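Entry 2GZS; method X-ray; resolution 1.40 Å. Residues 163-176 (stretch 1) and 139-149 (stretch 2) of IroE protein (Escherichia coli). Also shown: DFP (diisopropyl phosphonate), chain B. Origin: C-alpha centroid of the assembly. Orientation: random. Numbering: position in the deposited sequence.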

# COMPACT_ATOMS: atom_id res chain seq x y z
N SER A 163 -1.70 -13.23 5.23
CA SER A 163 -3.09 -13.39 5.67
C SER A 163 -3.53 -12.18 6.49
O SER A 163 -4.60 -12.17 7.14
CB SER A 163 -3.29 -14.66 6.51
OG SER A 163 -2.32 -14.62 7.55
N TYR A 164 -2.75 -11.13 6.53
CA TYR A 164 -3.01 -10.04 7.48
C TYR A 164 -3.91 -8.97 6.91
O TYR A 164 -4.70 -8.33 7.58
CB TYR A 164 -1.66 -9.39 7.90
CG TYR A 164 -1.78 -8.47 9.09
CD1 TYR A 164 -1.85 -9.00 10.39
CD2 TYR A 164 -1.80 -7.10 8.92
CE1 TYR A 164 -1.94 -8.15 11.50
CE2 TYR A 164 -1.88 -6.29 10.04
CZ TYR A 164 -1.96 -6.79 11.32
OH TYR A 164 -2.07 -5.82 12.31
N PHE A 165 -3.75 -8.67 5.61
CA PHE A 165 -4.55 -7.65 4.98
C PHE A 165 -5.72 -8.22 4.21
O PHE A 165 -5.65 -9.34 3.71
CB PHE A 165 -3.70 -6.79 3.99
CG PHE A 165 -2.55 -6.11 4.67
CD1 PHE A 165 -2.67 -4.88 5.34
CD2 PHE A 165 -1.30 -6.72 4.65
CE1 PHE A 165 -1.57 -4.38 5.98
CE2 PHE A 165 -0.23 -6.18 5.32
CZ PHE A 165 -0.33 -4.96 5.96
N ARG A 166 -6.82 -7.46 4.06
CA ARG A 166 -7.94 -7.91 3.27
C ARG A 166 -8.02 -7.20 1.92
O ARG A 166 -8.60 -7.76 0.98
CB ARG A 166 -9.23 -7.66 4.08
CG ARG A 166 -9.26 -8.63 5.28
CD ARG A 166 -9.57 -10.05 4.80
NE ARG A 166 -10.99 -10.22 4.52
CZ ARG A 166 -11.88 -10.83 5.31
NH1 ARG A 166 -11.50 -11.34 6.47
NH2 ARG A 166 -13.14 -10.93 4.94
N SER A 167 -7.49 -5.99 1.83
CA SER A 167 -7.55 -5.26 0.58
C SER A 167 -6.13 -4.84 0.15
O SER A 167 -5.35 -4.37 0.96
CB SER A 167 -8.44 -3.99 0.70
OG SER A 167 -9.80 -4.49 0.74
N TYR A 168 -5.88 -5.07 -1.14
CA TYR A 168 -4.49 -4.86 -1.64
C TYR A 168 -4.54 -3.88 -2.82
O TYR A 168 -5.12 -4.32 -3.87
CB TYR A 168 -3.92 -6.21 -2.04
CG TYR A 168 -3.68 -7.15 -0.85
CD1 TYR A 168 -2.45 -7.34 -0.30
CD2 TYR A 168 -4.80 -7.82 -0.33
CE1 TYR A 168 -2.25 -8.19 0.80
CE2 TYR A 168 -4.63 -8.69 0.75
CZ TYR A 168 -3.38 -8.87 1.28
OH TYR A 168 -3.21 -9.73 2.36
N TYR A 169 -4.01 -2.70 -2.73
CA TYR A 169 -4.08 -1.72 -3.80
C TYR A 169 -2.64 -1.55 -4.38
O TYR A 169 -1.75 -0.97 -3.77
CB TYR A 169 -4.52 -0.39 -3.21
CG TYR A 169 -5.93 -0.35 -2.64
CD1 TYR A 169 -6.98 -0.02 -3.48
CD2 TYR A 169 -6.15 -0.64 -1.30
CE1 TYR A 169 -8.30 0.03 -3.01
CE2 TYR A 169 -7.45 -0.57 -0.82
CZ TYR A 169 -8.47 -0.23 -1.67
OH TYR A 169 -9.75 -0.19 -1.11
N SER A 170 -2.51 -2.14 -5.56
CA SER A 170 -1.19 -2.21 -6.21
C SER A 170 -1.13 -1.18 -7.33
O SER A 170 -1.83 -1.44 -8.34
CB SER A 170 -0.99 -3.62 -6.80
OG SER A 170 0.29 -3.62 -7.46
N ALA A 171 -0.38 -0.13 -7.10
CA ALA A 171 -0.36 0.95 -8.11
C ALA A 171 0.95 0.95 -8.92
O ALA A 171 2.02 0.80 -8.35
CB ALA A 171 -0.55 2.27 -7.38
N SER A 172 0.76 1.09 -10.25
CA SER A 172 1.89 1.09 -11.21
C SER A 172 2.90 -0.07 -11.05
O SER A 172 4.10 0.24 -11.17
CB SER A 172 2.64 2.41 -11.19
OG SER A 172 1.66 3.45 -11.49
N PRO A 173 2.47 -1.29 -10.78
CA PRO A 173 3.49 -2.36 -10.69
C PRO A 173 4.10 -2.61 -12.08
O PRO A 173 5.23 -3.18 -12.10
CB PRO A 173 2.69 -3.56 -10.18
CG PRO A 173 1.29 -3.32 -10.67
CD PRO A 173 1.10 -1.84 -10.60
N SER A 174 3.43 -2.22 -13.12
CA SER A 174 3.96 -2.43 -14.51
C SER A 174 5.28 -1.68 -14.64
O SER A 174 6.01 -2.00 -15.63
CB SER A 174 2.98 -1.94 -15.58
OG SER A 174 2.86 -0.53 -15.49
N LEU A 175 5.70 -0.76 -13.82
CA LEU A 175 6.98 -0.07 -13.91
C LEU A 175 8.17 -0.97 -13.50
O LEU A 175 9.33 -0.58 -13.76
CB LEU A 175 6.97 1.20 -13.04
CG LEU A 175 5.86 2.18 -13.41
CD1 LEU A 175 5.90 3.37 -12.46
CD2 LEU A 175 6.05 2.59 -14.89
N GLY A 176 7.86 -2.08 -12.83
CA GLY A 176 8.93 -2.96 -12.26
C GLY A 176 9.41 -4.03 -13.22
O GLY A 176 8.73 -4.56 -14.09
C1 DFP B . 8.78 5.21 -10.58
C2 DFP B . 10.13 5.71 -11.09
C3 DFP B . 7.81 6.35 -10.28
C1' DFP B . 10.78 1.19 -10.09
C2' DFP B . 9.85 0.14 -10.62
C3' DFP B . 11.97 1.32 -11.10
P DFP B . 9.15 3.02 -9.06
O1P DFP B . 9.10 4.56 -9.31
O2P DFP B . 10.15 2.44 -10.14
O3P DFP B . 9.55 2.66 -7.64
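Stretch 2, residues 139-149: DRQRRGLWGHS

Ser 149, the last residue of stretch 2, is covalently modified. Its OG lies 1.6 Å from P of the diisopropyl phosphonate, a bonded distance. This serine has phi 67° and psi -119°, and it directly precedes a helix. Stretch 1 also touches this site: Leu 175 CD1 is 3.7 Å from Ser 149 OG, and Leu 175 O is 3.3 Å from C2' of the ligand.

Stretch 2 begins with two overlapping type I turns, Asp 139 to Arg 142 and Arg 140 to Arg 143. It then runs as an extended strand to His 148. This strand lies parallel to strand 167-171 of stretch 1. Their axes differ by 10° and approach to 4.7 Å. The register pairs Ser 167 with Gly 144, Tyr 168 with Leu 145, Tyr 169 with Trp 146, Ser 170 with Gly 147, and Ala 171 with His 148.

Leu 145 N donates to Ser 167 O at 2.9 Å, and Tyr 169 N donates to Leu 145 O at 2.8 Å. Gly 147 N follows to Tyr 169 O at 3.2 Å, then Ala 171 N to Gly 147 O at 2.9 Å. Ser 149 N to Ala 171 O, 2.8 Å, carries the ladder to the modified serine. At the other end Arg 143 O accepts two bonds, from Arg 166 N at 2.8 Å and Ser 167 N at 3.1 Å.

Arg 143 has the most area covered by stretch 1. Its CB points sideways, but the end of the side chain comes nearer. The guanidinium lies flat on the Tyr 164 ring, with centres 3.7 Å apart and planes at 11°. This is also a cation-pi contact. Arg 143 NH1 donates to Tyr 164 O at 3.0 Å, so the same group binds both the ring and the backbone of this tyrosine.

Leu 145 sits on the face of the sheet shared with Tyr 168. Its CB lies over one face of the Phe 165 ring, 3.8 Å from Phe 165 CD1. Its CD2 is 4.4 Å from Tyr 168 CD1. Trp 146, Tyr 169, Ala 171 and His 148 occupy the opposite face. Tyr 169 CB meets the edge of the indole, 3.7 Å from Trp 146 CD1. Ala 171 CB is 3.9 Å from Trp 146 NE1 and 4.1 Å from His 148 CD2. Beyond the strand, Ser 172 OG lies 3.3 Å from His 148 NE2.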

# COMPACT_ATOMS: atom_id res chain seq x y z
N ASP A 139 -11.56 -2.13 12.30
CA ASP A 139 -12.31 -3.17 11.62
C ASP A 139 -11.33 -4.05 10.83
O ASP A 139 -10.90 -3.61 9.74
CB ASP A 139 -13.33 -2.60 10.66
CG ASP A 139 -14.23 -3.68 10.10
OD1 ASP A 139 -13.90 -4.87 10.15
OD2 ASP A 139 -15.31 -3.33 9.60
N ARG A 140 -11.06 -5.18 11.41
CA ARG A 140 -9.95 -5.95 10.80
C ARG A 140 -10.31 -6.44 9.43
O ARG A 140 -9.45 -6.66 8.56
CB ARG A 140 -9.45 -7.07 11.72
CG ARG A 140 -8.65 -6.50 12.88
CD ARG A 140 -8.45 -7.57 13.95
NE ARG A 140 -7.54 -7.14 15.00
CZ ARG A 140 -7.14 -7.96 15.99
NH1 ARG A 140 -7.60 -9.21 16.02
NH2 ARG A 140 -6.30 -7.53 16.92
N GLN A 141 -11.59 -6.60 9.14
CA GLN A 141 -11.97 -7.05 7.79
C GLN A 141 -11.73 -5.97 6.76
O GLN A 141 -11.90 -6.24 5.57
CB GLN A 141 -13.44 -7.50 7.85
CG GLN A 141 -13.67 -8.64 8.85
CD GLN A 141 -15.04 -9.26 8.57
OE1 GLN A 141 -16.03 -8.96 9.23
NE2 GLN A 141 -15.04 -10.10 7.53
N ARG A 142 -11.40 -4.75 7.15
CA ARG A 142 -11.26 -3.58 6.33
C ARG A 142 -9.82 -3.07 6.46
O ARG A 142 -9.62 -1.87 6.42
CB ARG A 142 -12.23 -2.46 6.74
CG ARG A 142 -13.71 -2.84 6.55
CD ARG A 142 -14.16 -2.46 5.16
NE ARG A 142 -14.71 -1.13 4.98
CZ ARG A 142 -15.52 -0.32 5.62
NH1 ARG A 142 -16.09 -0.64 6.78
NH2 ARG A 142 -15.79 0.88 5.10
N ARG A 143 -8.88 -3.97 6.65
CA ARG A 143 -7.45 -3.61 6.67
C ARG A 143 -6.88 -3.68 5.26
O ARG A 143 -6.98 -4.72 4.62
CB ARG A 143 -6.70 -4.56 7.60
CG ARG A 143 -5.25 -4.14 7.79
CD ARG A 143 -4.60 -5.11 8.72
NE ARG A 143 -4.88 -5.04 10.18
CZ ARG A 143 -5.16 -6.15 10.87
NH1 ARG A 143 -5.20 -7.39 10.40
NH2 ARG A 143 -5.41 -6.09 12.17
N GLY A 144 -6.32 -2.55 4.82
CA GLY A 144 -5.79 -2.54 3.42
C GLY A 144 -4.34 -2.08 3.43
O GLY A 144 -3.75 -1.59 4.36
N LEU A 145 -3.71 -2.37 2.25
CA LEU A 145 -2.29 -2.08 1.98
C LEU A 145 -2.19 -1.38 0.62
O LEU A 145 -2.81 -1.91 -0.31
CB LEU A 145 -1.52 -3.42 2.00
CG LEU A 145 0.01 -3.23 1.64
CD1 LEU A 145 0.74 -2.51 2.76
CD2 LEU A 145 0.58 -4.62 1.43
N TRP A 146 -1.45 -0.32 0.50
CA TRP A 146 -1.24 0.39 -0.77
C TRP A 146 0.24 0.66 -0.95
O TRP A 146 0.98 1.00 -0.05
CB TRP A 146 -2.00 1.78 -0.71
CG TRP A 146 -1.68 2.65 -1.92
CD1 TRP A 146 -2.37 2.67 -3.13
CD2 TRP A 146 -0.60 3.61 -2.02
NE1 TRP A 146 -1.73 3.59 -3.94
CE2 TRP A 146 -0.68 4.18 -3.34
CE3 TRP A 146 0.42 4.02 -1.14
CZ2 TRP A 146 0.25 5.17 -3.76
CZ3 TRP A 146 1.34 5.02 -1.58
CH2 TRP A 146 1.21 5.55 -2.87
N GLY A 147 0.63 0.59 -2.27
CA GLY A 147 1.97 1.04 -2.66
C GLY A 147 2.03 1.30 -4.17
O GLY A 147 1.21 0.76 -4.89
N HIS A 148 3.04 2.15 -4.51
CA HIS A 148 3.21 2.54 -5.91
C HIS A 148 4.62 2.18 -6.41
O HIS A 148 5.57 2.38 -5.72
CB HIS A 148 3.01 4.08 -6.01
CG HIS A 148 3.26 4.68 -7.36
ND1 HIS A 148 4.50 5.22 -7.69
CD2 HIS A 148 2.45 4.82 -8.43
CE1 HIS A 148 4.39 5.67 -8.93
NE2 HIS A 148 3.20 5.47 -9.44
N SER A 149 4.58 1.69 -7.66
CA SER A 149 5.88 1.42 -8.37
C SER A 149 6.57 0.27 -7.65
O SER A 149 5.93 -0.79 -7.61
CB SER A 149 6.67 2.73 -8.52
OG SER A 149 7.78 2.42 -9.47